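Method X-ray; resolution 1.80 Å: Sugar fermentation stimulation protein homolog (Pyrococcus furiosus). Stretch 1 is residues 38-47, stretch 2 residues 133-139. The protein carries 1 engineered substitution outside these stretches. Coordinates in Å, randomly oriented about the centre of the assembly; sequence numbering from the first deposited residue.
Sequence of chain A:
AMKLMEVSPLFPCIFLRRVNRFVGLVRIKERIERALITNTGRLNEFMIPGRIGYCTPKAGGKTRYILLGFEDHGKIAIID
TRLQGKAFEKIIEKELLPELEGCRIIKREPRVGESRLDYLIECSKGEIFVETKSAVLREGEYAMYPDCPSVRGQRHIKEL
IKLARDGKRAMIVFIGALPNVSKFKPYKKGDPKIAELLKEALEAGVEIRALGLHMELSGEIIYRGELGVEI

Stretch 1 (38-47) TNTGRLNEFM
Stretch 2 133-139: KSAVLRE

Stretch 1 is an irregular segment that starts extended at N39 (phi/psi -168/121°), passes through L43 with positive phi (46/39°), and takes helical angles from N44 to F46. The L43 carbonyl O accepts from F46 N at 3.0 Å and from M47 N at 2.9 Å, closing this turn. In stretch 2, the strand containing K133 and S134 gives way to a loop at A135 and V136 (-119/18°) before strand geometry resumes from L137 to E139. The two backbones run in the same general direction, with CA atoms 8.0 Å apart at N39 and S134 and 7.6 Å apart at L43 and L137, so side chains must bridge the gap.

N39 (chi1 t, chi2 -46°) divides its amide: OD1 accepts from G41 N at 3.0 Å, while ND2 donates a weak bond, 3.4 Å and 137°, to OG of S134 (chi1 t). V136 (chi1 m) forms the apolar centre, its CG2 lying 3.9 Å from CD1 of L43 (chi1 m, chi2 -26°). The ring of F46 (chi1 m, chi2 -57°) presents its edge to the V136 carbonyl, with CE2 3.4 Å from O. E45 (m, t, 29°) reaches R138 through a water that donates to E45 OE1 and accepts from R138 N, both at 2.7 Å.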

# COMPACT_ATOMS: atom_id res chain seq x y z
N THR A 38 10.27 -3.58 0.22
CA THR A 38 9.86 -2.27 0.69
C THR A 38 8.46 -2.45 1.28
O THR A 38 7.44 -2.16 0.66
CB THR A 38 9.87 -1.23 -0.46
OG1 THR A 38 11.15 -1.29 -1.12
CG2 THR A 38 9.65 0.19 0.05
N ASN A 39 8.42 -3.01 2.48
CA ASN A 39 7.19 -3.17 3.25
C ASN A 39 7.62 -3.57 4.67
O ASN A 39 8.30 -4.59 4.85
CB ASN A 39 6.26 -4.22 2.62
CG ASN A 39 4.83 -4.21 3.18
OD1 ASN A 39 4.63 -4.15 4.40
ND2 ASN A 39 3.82 -4.29 2.29
N THR A 40 7.24 -2.75 5.65
CA THR A 40 7.74 -2.91 7.02
C THR A 40 6.88 -3.89 7.80
O THR A 40 7.18 -4.21 8.95
CB THR A 40 7.81 -1.56 7.78
OG1 THR A 40 6.54 -0.89 7.70
CG2 THR A 40 8.91 -0.67 7.21
N GLY A 41 5.81 -4.36 7.16
CA GLY A 41 4.96 -5.41 7.73
C GLY A 41 5.66 -6.76 7.89
O GLY A 41 6.73 -7.00 7.31
N ARG A 42 5.05 -7.64 8.68
CA ARG A 42 5.64 -8.97 8.87
C ARG A 42 5.47 -9.80 7.62
O ARG A 42 6.35 -10.61 7.29
CB ARG A 42 5.03 -9.71 10.07
CG ARG A 42 5.12 -8.91 11.34
CD ARG A 42 5.19 -9.76 12.59
NE ARG A 42 5.27 -8.86 13.74
CZ ARG A 42 5.60 -9.22 14.97
NH1 ARG A 42 5.90 -10.48 15.26
NH2 ARG A 42 5.63 -8.29 15.92
N LEU A 43 4.35 -9.60 6.92
CA LEU A 43 4.01 -10.39 5.73
C LEU A 43 4.22 -11.88 5.98
O LEU A 43 4.68 -12.61 5.10
CB LEU A 43 4.81 -9.93 4.50
CG LEU A 43 4.61 -8.57 3.82
CD1 LEU A 43 3.22 -8.01 4.04
CD2 LEU A 43 5.68 -7.60 4.27
N ASN A 44 3.87 -12.34 7.18
CA ASN A 44 4.04 -13.76 7.56
C ASN A 44 3.35 -14.76 6.64
O ASN A 44 3.86 -15.85 6.43
CB ASN A 44 3.59 -13.98 9.01
CG ASN A 44 4.73 -13.85 10.00
OD1 ASN A 44 5.88 -14.17 9.69
ND2 ASN A 44 4.41 -13.40 11.20
N GLU A 45 2.18 -14.41 6.10
CA GLU A 45 1.49 -15.33 5.21
C GLU A 45 2.12 -15.43 3.79
O GLU A 45 1.90 -16.42 3.09
CB GLU A 45 -0.02 -15.07 5.20
CG GLU A 45 -0.63 -15.38 6.57
CD GLU A 45 -2.09 -15.00 6.71
OE1 GLU A 45 -2.82 -15.00 5.70
OE2 GLU A 45 -2.52 -14.71 7.85
N PHE A 46 2.93 -14.45 3.43
CA PHE A 46 3.58 -14.42 2.11
C PHE A 46 5.02 -14.92 2.16
O PHE A 46 5.44 -15.61 1.23
CB PHE A 46 3.60 -13.01 1.49
CG PHE A 46 2.25 -12.56 0.97
CD1 PHE A 46 1.57 -13.31 0.00
CD2 PHE A 46 1.65 -11.40 1.46
CE1 PHE A 46 0.32 -12.90 -0.48
CE2 PHE A 46 0.40 -10.98 1.00
CZ PHE A 46 -0.26 -11.73 0.02
N MET A 47 5.75 -14.52 3.21
CA MET A 47 7.20 -14.76 3.34
C MET A 47 7.43 -16.17 3.86
O MET A 47 7.91 -16.34 4.98
CB MET A 47 7.82 -13.78 4.33
CG MET A 47 7.55 -12.32 4.04
SD MET A 47 8.74 -11.70 2.87
CE MET A 47 8.02 -10.12 2.40
N LYS A 133 -1.74 3.66 2.95
CA LYS A 133 -1.18 2.50 3.69
C LYS A 133 -1.39 1.17 2.97
O LYS A 133 -2.41 0.97 2.34
CB LYS A 133 -1.79 2.40 5.08
CG LYS A 133 -1.55 3.66 5.93
CD LYS A 133 -0.55 3.40 7.00
CE LYS A 133 -0.14 4.67 7.74
NZ LYS A 133 1.22 5.05 7.25
N SER A 134 -0.41 0.27 3.08
CA SER A 134 -0.54 -1.07 2.52
C SER A 134 -1.54 -1.89 3.32
O SER A 134 -1.45 -1.97 4.55
CB SER A 134 0.81 -1.78 2.54
OG SER A 134 0.69 -3.10 2.02
N ALA A 135 -2.48 -2.52 2.61
CA ALA A 135 -3.43 -3.44 3.25
C ALA A 135 -3.47 -4.77 2.53
O ALA A 135 -4.36 -5.02 1.70
CB ALA A 135 -4.83 -2.81 3.32
N VAL A 136 -2.50 -5.62 2.81
CA VAL A 136 -2.37 -6.87 2.06
C VAL A 136 -2.50 -8.11 2.96
O VAL A 136 -2.09 -9.23 2.58
CB VAL A 136 -1.10 -6.91 1.14
CG1 VAL A 136 -1.24 -5.85 0.01
CG2 VAL A 136 0.19 -6.69 1.94
N LEU A 137 -3.07 -7.90 4.15
CA LEU A 137 -3.41 -9.01 5.04
C LEU A 137 -4.86 -9.41 4.77
O LEU A 137 -5.76 -8.57 4.80
CB LEU A 137 -3.22 -8.60 6.50
CG LEU A 137 -3.57 -9.65 7.56
CD1 LEU A 137 -2.60 -10.85 7.55
CD2 LEU A 137 -3.68 -9.06 8.95
N ARG A 138 -5.08 -10.68 4.46
CA ARG A 138 -6.40 -11.14 4.03
C ARG A 138 -7.14 -11.86 5.13
O ARG A 138 -6.57 -12.71 5.81
CB ARG A 138 -6.28 -12.08 2.83
CG ARG A 138 -7.60 -12.80 2.46
CD ARG A 138 -7.38 -13.98 1.52
NE ARG A 138 -6.62 -13.58 0.34
CZ ARG A 138 -7.13 -12.96 -0.72
NH1 ARG A 138 -8.42 -12.64 -0.76
NH2 ARG A 138 -6.34 -12.63 -1.73
N GLU A 139 -8.40 -11.51 5.28
CA GLU A 139 -9.35 -12.33 6.04
C GLU A 139 -10.61 -12.44 5.20
O GLU A 139 -11.44 -11.53 5.18
CB GLU A 139 -9.66 -11.74 7.41
CG GLU A 139 -10.64 -12.59 8.23
CD GLU A 139 -11.27 -11.83 9.37
OE1 GLU A 139 -10.56 -11.54 10.36
OE2 GLU A 139 -12.48 -11.53 9.27
O HOH W 1 -3.16 -12.59 4.42